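Local coordinates for two-domain protein containing predicted PHP-like metal-dependent phosphoesterase (PDB 3E38) that binds three zinc ions in a PHP-type domain and is probably a metal-dependent phosphoesterase, possibly acting as a 5'-3' nuclease on DNA or RNA, at residues L292-F296 with G319-F324; L250-F254 with V326-V331; K256-E261 with L272-T278; L183-M189 with L243-E247. One frame throughout, in Å; residues are numbered along the deposited sequence.

Interaction 1 (L292-F296 with G319-F324); sequences LLVYF and GGDVNF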
# COMPACT_ATOMS: atom_id res chain seq x y z
N LEU B 292 21.77 -25.70 -27.47
CA LEU B 292 20.66 -26.40 -28.13
C LEU B 292 19.53 -26.58 -27.15
O LEU B 292 18.46 -27.06 -27.47
CB LEU B 292 21.10 -27.77 -28.64
CG LEU B 292 22.22 -27.73 -29.67
CD1 LEU B 292 22.83 -29.13 -29.88
CD2 LEU B 292 21.68 -27.11 -30.95
N LEU B 293 19.82 -26.19 -25.93
CA LEU B 293 18.87 -26.29 -24.85
C LEU B 293 18.33 -24.86 -24.60
O LEU B 293 18.92 -24.03 -23.89
CB LEU B 293 19.54 -26.92 -23.63
CG LEU B 293 18.61 -27.34 -22.50
CD1 LEU B 293 17.51 -28.26 -23.00
CD2 LEU B 293 19.43 -27.99 -21.42
N VAL B 294 17.18 -24.61 -25.21
CA VAL B 294 16.61 -23.26 -25.25
C VAL B 294 15.71 -22.89 -24.07
O VAL B 294 14.63 -23.43 -23.89
CB VAL B 294 15.83 -23.03 -26.59
CG1 VAL B 294 15.37 -21.57 -26.71
CG2 VAL B 294 16.69 -23.45 -27.79
N TYR B 295 16.18 -21.93 -23.28
CA TYR B 295 15.37 -21.39 -22.19
C TYR B 295 15.63 -19.89 -21.85
O TYR B 295 16.47 -19.20 -22.44
CB TYR B 295 15.50 -22.28 -20.94
CG TYR B 295 16.91 -22.42 -20.41
CD1 TYR B 295 17.81 -23.30 -21.01
CD2 TYR B 295 17.33 -21.68 -19.33
CE1 TYR B 295 19.09 -23.45 -20.52
CE2 TYR B 295 18.61 -21.81 -18.84
CZ TYR B 295 19.50 -22.71 -19.43
OH TYR B 295 20.80 -22.84 -18.96
N PHE B 296 14.90 -19.42 -20.84
CA PHE B 296 14.99 -18.03 -20.40
C PHE B 296 16.42 -17.56 -20.17
O PHE B 296 17.32 -18.35 -19.86
CB PHE B 296 14.20 -17.81 -19.11
CG PHE B 296 14.73 -18.59 -17.94
CD1 PHE B 296 15.83 -18.12 -17.23
CD2 PHE B 296 14.16 -19.78 -17.57
CE1 PHE B 296 16.36 -18.84 -16.15
CE2 PHE B 296 14.69 -20.50 -16.50
CZ PHE B 296 15.80 -20.03 -15.80
N GLY B 319 17.36 -33.80 -24.06
CA GLY B 319 17.45 -33.26 -22.71
C GLY B 319 18.75 -32.55 -22.40
O GLY B 319 19.56 -32.24 -23.28
N GLY B 320 18.94 -32.32 -21.11
CA GLY B 320 20.12 -31.62 -20.64
C GLY B 320 19.92 -30.87 -19.36
O GLY B 320 18.90 -31.00 -18.68
N ASP B 321 20.92 -30.06 -19.06
CA ASP B 321 20.97 -29.28 -17.84
C ASP B 321 20.57 -27.85 -18.05
O ASP B 321 21.28 -27.07 -18.69
CB ASP B 321 22.38 -29.25 -17.26
CG ASP B 321 22.82 -30.59 -16.75
OD1 ASP B 321 21.97 -31.46 -16.47
OD2 ASP B 321 24.04 -30.75 -16.60
N VAL B 322 19.45 -27.52 -17.43
CA VAL B 322 18.92 -26.17 -17.42
C VAL B 322 19.63 -25.51 -16.28
O VAL B 322 19.27 -25.68 -15.12
CB VAL B 322 17.39 -26.18 -17.30
CG1 VAL B 322 16.84 -24.77 -17.20
CG2 VAL B 322 16.79 -26.92 -18.51
N ASN B 323 20.67 -24.77 -16.64
CA ASN B 323 21.58 -24.08 -15.72
C ASN B 323 21.34 -22.61 -15.52
O ASN B 323 21.15 -21.83 -16.47
CB ASN B 323 23.01 -24.23 -16.22
CG ASN B 323 23.45 -25.65 -16.26
OD1 ASN B 323 23.02 -26.48 -15.45
ND2 ASN B 323 24.31 -25.97 -17.21
N PHE B 324 21.40 -22.23 -14.26
CA PHE B 324 21.21 -20.85 -13.87
C PHE B 324 21.73 -20.52 -12.49
O PHE B 324 21.86 -21.37 -11.59
CB PHE B 324 19.72 -20.47 -13.96
CG PHE B 324 18.80 -21.37 -13.18
CD1 PHE B 324 18.61 -21.17 -11.82
CD2 PHE B 324 18.13 -22.41 -13.80
CE1 PHE B 324 17.74 -21.98 -11.10
CE2 PHE B 324 17.27 -23.23 -13.07
CZ PHE B 324 17.08 -23.01 -11.72
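L293, Y295 and V322 carry most of the 334 Å² buried where two sheets of the Ig-like sandwich face each other; strand 293-294 edges the four-stranded sheet, and 321-326 belongs to the five-stranded one. The two segments run 37° apart and exchange no backbone hydrogen bonds, so side chains fill the gap. L293 points across it: its CD2 lies 3.4 Å from D321 O and 4.1 Å from V322 CG2. G320 makes room for this leucine, because a beta carbon there would come about 2.9 Å from L293 CD2; at these backbone angles it would also jam against the carbonyl of G319. V322 CG1 sits over the Y295 ring, 3.8 Å from the centroid in a CH-pi contact, while Y295 OH donates a 2.7 Å hydrogen bond to N323 O. A branched valine suits the flat ring, and I311 on strand 306-313 touches L293, Y295 and V322 alike. Farther along, F296 CZ approaches F324 CD2 at 3.9 Å, the ring planes inclined at 51°. The N323 amide bonds to A288 O and T340 OG1. Within this otherwise apolar contact, the tyrosine side chain is long enough for its hydroxyl to satisfy its polarity on a main-chain carbonyl.

Interaction 2 (L250-F254 with V326-V331); sequences LRPFF and VTNFIV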
# COMPACT_ATOMS: atom_id res chain seq x y z
N LEU B 250 22.21 -22.93 1.40
CA LEU B 250 21.34 -22.21 0.44
C LEU B 250 20.83 -23.13 -0.64
O LEU B 250 19.68 -23.05 -1.07
CB LEU B 250 22.02 -20.96 -0.16
CG LEU B 250 21.58 -19.64 0.51
CD1 LEU B 250 21.54 -19.68 2.04
CD2 LEU B 250 22.41 -18.44 -0.03
N ARG B 251 21.68 -24.05 -1.05
CA ARG B 251 21.30 -24.98 -2.10
C ARG B 251 20.07 -25.77 -1.68
O ARG B 251 19.07 -25.75 -2.38
CB ARG B 251 22.45 -25.94 -2.47
CG ARG B 251 22.03 -27.04 -3.43
CD ARG B 251 23.28 -27.82 -3.91
NE ARG B 251 24.29 -26.87 -4.37
CZ ARG B 251 24.23 -26.24 -5.55
NH1 ARG B 251 23.22 -26.48 -6.36
NH2 ARG B 251 25.16 -25.36 -5.92
N PRO B 252 20.13 -26.48 -0.54
CA PRO B 252 18.95 -27.24 -0.17
C PRO B 252 17.74 -26.39 0.18
O PRO B 252 16.61 -26.87 0.14
CB PRO B 252 19.39 -28.00 1.10
CG PRO B 252 20.64 -27.31 1.57
CD PRO B 252 21.29 -26.87 0.28
N PHE B 253 18.01 -25.13 0.52
CA PHE B 253 16.92 -24.17 0.94
C PHE B 253 16.17 -23.76 -0.31
O PHE B 253 14.94 -23.75 -0.36
CB PHE B 253 17.52 -22.97 1.69
CG PHE B 253 16.51 -22.02 2.25
CD1 PHE B 253 15.77 -22.34 3.39
CD2 PHE B 253 16.30 -20.78 1.67
CE1 PHE B 253 14.84 -21.46 3.92
CE2 PHE B 253 15.35 -19.89 2.19
CZ PHE B 253 14.62 -20.24 3.33
N PHE B 254 16.93 -23.51 -1.35
CA PHE B 254 16.33 -23.11 -2.62
C PHE B 254 15.46 -24.20 -3.14
O PHE B 254 14.41 -23.97 -3.69
CB PHE B 254 17.38 -22.80 -3.69
CG PHE B 254 16.78 -22.45 -5.02
CD1 PHE B 254 16.16 -21.22 -5.21
CD2 PHE B 254 16.83 -23.33 -6.09
CE1 PHE B 254 15.60 -20.89 -6.44
CE2 PHE B 254 16.26 -22.98 -7.34
CZ PHE B 254 15.66 -21.77 -7.50
N VAL B 326 21.07 -18.35 -9.02
CA VAL B 326 20.00 -17.69 -8.24
C VAL B 326 20.73 -16.50 -7.69
O VAL B 326 21.32 -16.57 -6.61
CB VAL B 326 19.41 -18.50 -7.10
CG1 VAL B 326 18.22 -17.68 -6.44
CG2 VAL B 326 18.98 -19.87 -7.61
N THR B 327 20.65 -15.42 -8.45
CA THR B 327 21.46 -14.21 -8.23
C THR B 327 21.31 -13.58 -6.87
O THR B 327 22.23 -12.89 -6.42
CB THR B 327 21.18 -13.09 -9.31
OG1 THR B 327 19.82 -12.65 -9.23
CG2 THR B 327 21.48 -13.58 -10.74
N ASN B 328 20.18 -13.79 -6.21
CA ASN B 328 19.97 -13.14 -4.92
C ASN B 328 20.17 -14.08 -3.73
O ASN B 328 19.87 -13.76 -2.60
CB ASN B 328 18.60 -12.43 -4.85
CG ASN B 328 17.44 -13.36 -4.99
OD1 ASN B 328 17.47 -14.25 -5.80
ND2 ASN B 328 16.33 -13.08 -4.25
N PHE B 329 20.66 -15.28 -4.03
CA PHE B 329 21.07 -16.26 -3.00
C PHE B 329 22.57 -16.24 -2.99
O PHE B 329 23.24 -17.01 -3.70
CB PHE B 329 20.55 -17.65 -3.29
CG PHE B 329 19.16 -17.92 -2.72
CD1 PHE B 329 18.28 -16.88 -2.52
CD2 PHE B 329 18.75 -19.21 -2.43
CE1 PHE B 329 17.02 -17.12 -2.01
CE2 PHE B 329 17.49 -19.46 -1.92
CZ PHE B 329 16.63 -18.42 -1.72
N ILE B 330 23.10 -15.34 -2.16
CA ILE B 330 24.54 -15.05 -2.12
C ILE B 330 25.34 -16.06 -1.31
O ILE B 330 25.17 -16.16 -0.10
CB ILE B 330 24.82 -13.66 -1.59
CG1 ILE B 330 23.98 -12.61 -2.35
CG2 ILE B 330 26.33 -13.39 -1.70
CD1 ILE B 330 24.26 -12.53 -3.89
N VAL B 331 26.22 -16.77 -2.01
CA VAL B 331 27.01 -17.85 -1.42
C VAL B 331 28.47 -17.41 -1.17
O VAL B 331 29.23 -18.02 -0.41
CB VAL B 331 26.90 -19.17 -2.29
CG1 VAL B 331 25.39 -19.58 -2.45
CG2 VAL B 331 27.63 -19.06 -3.68
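One turn of helix, 250-254, faces a chain that changes direction at a type I beta turn from V326 to F329. The helical bond from F254 N to L250 O is 2.8 Å long, whereas P252 has no amide hydrogen to give to the preceding turn, and the helix kinks there. The beta turn is closed by F329 N donating to V326 O at 3.0 Å, and F329, at its end, points toward the helix. No hydrogen bond joins the segments, and the nearest CA atoms, of L250 and F329, are 6.9 Å apart, so side chains make the join. F329 loses the most surface, 88 Å². The edge of the F254 ring is directed at its face in an offset edge-to-face pair, with centroids 5.9 Å apart and planes at 85°, and F253 CD2 reaches F329 CE2 at 4.0 Å. V326 CG2 lies over the F254 ring, 3.8 Å from its centroid, a CH-pi contact for which a short, branched side chain is apt. The branched apolar end of L250 fits beside the turn, with CD2 3.8 Å from F329 CB and 4.0 Å from V331 CG1. Around this core, L337 of strand 335-342 touches F254, F329 and V331, L284 of strand 282-286 meets F254 and V326, and L243 of strand 242-244 packs on F253 and F329, so the helix lies where the Ig-like domain joins the rest of the chain.

Interaction 3 (K256-E261 with L272-T278); sequences KCVKIE and LSITNVT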
# COMPACT_ATOMS: atom_id res chain seq x y z
N LYS B 256 13.75 -26.17 -1.55
CA LYS B 256 12.50 -26.18 -0.78
C LYS B 256 11.62 -24.98 -1.13
O LYS B 256 10.43 -24.95 -0.80
CB LYS B 256 12.82 -26.10 0.70
CG LYS B 256 13.61 -27.24 1.24
CD LYS B 256 12.76 -28.41 1.46
CE LYS B 256 13.43 -29.35 2.42
NZ LYS B 256 12.56 -30.51 2.65
N CYS B 257 12.22 -24.00 -1.80
CA CYS B 257 11.54 -22.72 -2.12
C CYS B 257 10.69 -22.79 -3.37
O CYS B 257 9.78 -22.00 -3.57
CB CYS B 257 12.55 -21.59 -2.30
SG CYS B 257 13.29 -20.99 -0.77
N VAL B 258 11.03 -23.76 -4.20
CA VAL B 258 10.34 -23.94 -5.48
C VAL B 258 9.83 -25.36 -5.62
O VAL B 258 10.39 -26.31 -5.09
CB VAL B 258 11.23 -23.57 -6.72
CG1 VAL B 258 11.53 -22.08 -6.72
CG2 VAL B 258 12.52 -24.40 -6.74
N LYS B 259 8.70 -25.45 -6.28
CA LYS B 259 8.11 -26.73 -6.62
C LYS B 259 8.12 -26.81 -8.12
O LYS B 259 7.37 -26.15 -8.79
CB LYS B 259 6.70 -26.85 -6.06
CG LYS B 259 6.00 -28.15 -6.44
CD LYS B 259 4.70 -28.36 -5.64
CE LYS B 259 3.69 -27.21 -5.84
NZ LYS B 259 2.42 -27.39 -5.09
N ILE B 260 9.04 -27.60 -8.63
CA ILE B 260 9.20 -27.82 -10.06
C ILE B 260 8.52 -29.10 -10.47
O ILE B 260 8.75 -30.15 -9.91
CB ILE B 260 10.69 -27.98 -10.43
CG1 ILE B 260 11.48 -26.76 -9.98
CG2 ILE B 260 10.85 -28.24 -11.94
CD1 ILE B 260 12.96 -27.01 -9.83
N GLU B 261 7.66 -28.99 -11.47
CA GLU B 261 6.98 -30.16 -12.03
C GLU B 261 6.96 -30.13 -13.56
O GLU B 261 6.70 -29.10 -14.17
CB GLU B 261 5.54 -30.26 -11.53
CG GLU B 261 5.34 -30.28 -10.04
CD GLU B 261 3.84 -30.23 -9.70
OE1 GLU B 261 3.03 -30.39 -10.63
OE2 GLU B 261 3.48 -30.03 -8.52
N LEU B 272 7.64 -27.10 -17.99
CA LEU B 272 7.65 -27.17 -16.53
C LEU B 272 6.67 -26.19 -15.90
O LEU B 272 6.21 -25.24 -16.53
CB LEU B 272 9.05 -26.85 -15.97
CG LEU B 272 10.25 -27.71 -16.40
CD1 LEU B 272 11.55 -27.10 -15.87
CD2 LEU B 272 10.07 -29.13 -15.92
N SER B 273 6.33 -26.45 -14.66
CA SER B 273 5.58 -25.46 -13.89
C SER B 273 6.37 -25.28 -12.61
O SER B 273 6.45 -26.21 -11.81
CB SER B 273 4.13 -25.87 -13.56
OG SER B 273 4.09 -26.83 -12.50
N ILE B 274 6.95 -24.10 -12.45
CA ILE B 274 7.73 -23.77 -11.25
C ILE B 274 6.99 -22.78 -10.36
O ILE B 274 6.58 -21.72 -10.78
CB ILE B 274 9.07 -23.20 -11.64
CG1 ILE B 274 9.72 -24.13 -12.65
CG2 ILE B 274 9.94 -23.01 -10.41
CD1 ILE B 274 11.04 -23.65 -13.13
N THR B 275 6.79 -23.17 -9.12
CA THR B 275 6.10 -22.33 -8.17
C THR B 275 6.96 -21.98 -7.00
O THR B 275 7.59 -22.84 -6.39
CB THR B 275 4.86 -23.04 -7.63
OG1 THR B 275 4.07 -23.49 -8.73
CG2 THR B 275 4.03 -22.12 -6.73
N ASN B 276 6.98 -20.68 -6.73
CA ASN B 276 7.63 -20.06 -5.59
C ASN B 276 6.61 -20.17 -4.48
O ASN B 276 5.53 -19.55 -4.51
CB ASN B 276 7.99 -18.60 -5.88
CG ASN B 276 8.90 -17.99 -4.83
OD1 ASN B 276 9.15 -18.56 -3.79
ND2 ASN B 276 9.40 -16.77 -5.12
N VAL B 277 6.94 -21.00 -3.50
CA VAL B 277 6.02 -21.28 -2.40
C VAL B 277 6.42 -20.46 -1.17
O VAL B 277 5.98 -20.71 -0.04
CB VAL B 277 5.99 -22.83 -2.10
CG1 VAL B 277 5.56 -23.62 -3.33
CG2 VAL B 277 7.32 -23.32 -1.64
N THR B 278 7.24 -19.44 -1.41
CA THR B 278 7.73 -18.57 -0.32
C THR B 278 7.33 -17.12 -0.45
O THR B 278 6.62 -16.72 -1.36
CB THR B 278 9.26 -18.62 -0.19
OG1 THR B 278 9.86 -17.86 -1.24
CG2 THR B 278 9.77 -20.07 -0.29
O HOH W 1 5.03 -25.58 -9.67
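Strands 258-265 and 269-276 form a beta hairpin at the margin of the four-stranded sheet of the Ig-like domain, their local axes 4.6 Å apart and antiparallel at 170°. On one face, the beta-branched V258, I260 and I274 make a row of bumps: I274 CG2 nests between its neighbours, 3.9 Å from V258 CB and 4.1 Å from I260 CG1, while L272 CD1 fills the next hollow, 4.2 Å from I260 CG2. I260, L272 and I274 meet I341 of the opposing sheet, and V258 meets L282. The other face, with K259, E261, S273 and T275, is polar. Its small hydroxyl residues leave a notch filled by a water that donates to K259 O at 2.6 Å and is hydrogen-bonded to T275 OG1 at 2.5 Å and S273 OG at 3.2 Å. T278 CG2 packs against C257 SG at 3.7 Å, and V277 N donates to C257 O at 3.0 Å. N276 OD1 accepts from T278 N at 3.2 Å, an Asx turn, and N276 ND2 donates to L280 O. Two hydrogen-bonded pairs, K259-T275 and E261-S273, join the strands through their main chains, independently of side chains mostly apolar on one face and polar on the other.

Interaction 4 (L183-M189 with L243-E247); sequences LDKNLTM and LIGRE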
# COMPACT_ATOMS: atom_id res chain seq x y z
N LEU B 183 33.64 -16.99 5.60
CA LEU B 183 33.96 -18.17 4.79
C LEU B 183 35.38 -18.63 5.13
O LEU B 183 35.60 -19.80 5.41
CB LEU B 183 33.80 -17.96 3.27
CG LEU B 183 32.41 -17.64 2.71
CD1 LEU B 183 32.51 -17.47 1.19
CD2 LEU B 183 31.32 -18.68 3.09
N ASP B 184 36.30 -17.69 5.20
CA ASP B 184 37.72 -18.04 5.46
C ASP B 184 37.98 -18.43 6.90
O ASP B 184 38.79 -19.30 7.18
CB ASP B 184 38.65 -16.88 5.12
CG ASP B 184 38.60 -16.50 3.65
OD1 ASP B 184 38.26 -17.38 2.82
OD2 ASP B 184 38.91 -15.33 3.33
N LYS B 185 37.25 -17.82 7.81
CA LYS B 185 37.50 -18.00 9.25
C LYS B 185 36.48 -18.92 9.94
O LYS B 185 36.49 -19.10 11.15
CB LYS B 185 37.58 -16.60 9.89
CG LYS B 185 38.96 -16.00 9.64
CD LYS B 185 39.07 -14.46 9.56
CE LYS B 185 40.59 -14.10 9.29
NZ LYS B 185 40.89 -12.78 8.59
N ASN B 186 35.59 -19.47 9.13
CA ASN B 186 34.56 -20.41 9.60
C ASN B 186 33.61 -19.85 10.66
O ASN B 186 33.36 -20.47 11.69
CB ASN B 186 35.23 -21.67 10.17
CG ASN B 186 34.26 -22.83 10.29
OD1 ASN B 186 33.23 -22.86 9.61
ND2 ASN B 186 34.58 -23.78 11.14
N LEU B 187 33.08 -18.66 10.38
CA LEU B 187 32.21 -18.00 11.33
C LEU B 187 30.77 -18.01 10.86
O LEU B 187 30.44 -18.28 9.70
CB LEU B 187 32.66 -16.55 11.54
CG LEU B 187 34.12 -16.35 11.96
CD1 LEU B 187 34.64 -14.99 11.62
CD2 LEU B 187 34.27 -16.60 13.44
N THR B 188 29.93 -17.66 11.82
CA THR B 188 28.47 -17.59 11.62
C THR B 188 28.08 -16.26 11.00
O THR B 188 28.40 -15.23 11.55
CB THR B 188 27.75 -17.79 12.92
OG1 THR B 188 28.13 -19.08 13.41
CG2 THR B 188 26.21 -17.71 12.77
N MSE B 189 27.44 -16.31 9.82
CA MSE B 189 26.95 -15.10 9.14
C MSE B 189 25.66 -14.68 9.80
O MSE B 189 24.75 -15.49 9.96
CB MSE B 189 26.72 -15.33 7.66
CG MSE B 189 27.97 -15.79 6.93
SE MSE B 189 27.60 -15.91 5.08
CE MSE B 189 29.15 -17.09 4.60
N LEU B 243 19.46 -13.24 0.27
CA LEU B 243 19.57 -14.24 1.31
C LEU B 243 21.01 -14.66 1.20
O LEU B 243 21.48 -15.06 0.15
CB LEU B 243 18.59 -15.40 1.15
CG LEU B 243 18.55 -16.38 2.33
CD1 LEU B 243 17.84 -15.72 3.53
CD2 LEU B 243 17.85 -17.65 1.95
N ILE B 244 21.72 -14.48 2.30
CA ILE B 244 23.15 -14.70 2.34
C ILE B 244 23.55 -15.86 3.24
O ILE B 244 23.18 -15.92 4.40
CB ILE B 244 23.83 -13.41 2.83
CG1 ILE B 244 23.29 -12.23 2.00
CG2 ILE B 244 25.37 -13.55 2.79
CD1 ILE B 244 23.14 -10.92 2.73
N GLY B 245 24.33 -16.77 2.68
CA GLY B 245 24.79 -17.93 3.44
C GLY B 245 25.65 -18.93 2.69
O GLY B 245 25.95 -18.78 1.52
N ARG B 246 26.05 -19.98 3.39
CA ARG B 246 26.85 -21.02 2.76
C ARG B 246 25.98 -21.84 1.81
O ARG B 246 24.82 -22.17 2.05
CB ARG B 246 27.57 -21.90 3.77
CG ARG B 246 28.72 -21.19 4.44
CD ARG B 246 29.60 -22.11 5.29
NE ARG B 246 30.57 -21.32 6.05
CZ ARG B 246 30.23 -20.49 7.04
NH1 ARG B 246 28.95 -20.30 7.36
NH2 ARG B 246 31.15 -19.79 7.65
N GLU B 247 26.60 -22.12 0.69
CA GLU B 247 25.99 -22.87 -0.39
C GLU B 247 25.38 -24.18 0.07
O GLU B 247 24.35 -24.61 -0.44
CB GLU B 247 27.06 -23.20 -1.43
CG GLU B 247 26.51 -24.13 -2.46
CD GLU B 247 27.53 -24.57 -3.43
OE1 GLU B 247 28.73 -24.31 -3.20
OE2 GLU B 247 27.14 -25.19 -4.42
O HOH W 2 26.75 -18.95 8.74
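R246 stretches its side chain over the end of helix 176-185, with CG 3.9 Å from L183 CD2 and 4.1 Å from M189 CE, and those two apolar side chains lie over one face of its guanidinium. At the guanidinium edge, NH2 donates an almost straight hydrogen bond, 2.6 Å long, to L187 O, and gives a weak one to C182 O of the helix as well. Arginine suits the place because its long methylene stem can pack against leucine and methionine while its planar head still supplies donors to carbonyls. The acceptor is presented by the turn between helix and strand, where N186 leaves helical geometry with a positive phi, a conformation asparagine tolerates well. That turn leads from helix 176-185 into strand 188-192, one of the helix-to-strand links of the PHP domain, a distorted barrel in its relatives; beyond the strand the chain reaches the zinc ligands D194 and H196. M189, present as selenomethionine, points toward the other segment and loses 73 Å² to it: SE packs 3.8 Å from G245 CA and 4.0 Å from I244 CG2. A water accepts from M189 N at 2.9 Å and, weakly, from R246 NH1 at 2.9 Å. Just past R246, helix 247-257 begins, and E247 in its first turn makes a salt bridge with R251.

Overall arrangement
The four contacts run from the PHP domain out into the Ig-like sandwich. Interaction 4 belongs to the former, and interaction 2, centred about 12 Å from it, meets it directly: I330 N and L243 O, 2.8 Å apart, probably form a hydrogen bond, and F253 CE2 packs 3.4 Å from L243 CD2. Helix 247-257 then carries the chain from interaction 2 into the hairpin of interaction 3, with centres about 14 Å apart. Interaction 1, about 19 Å from interaction 2 between centres, continues the same hydrophobic interior through F324 CE1, 4.2 Å from F254 CZ. Interactions 1 and 4 are about 30 Å apart, centre to centre. All four lie away from the zinc site.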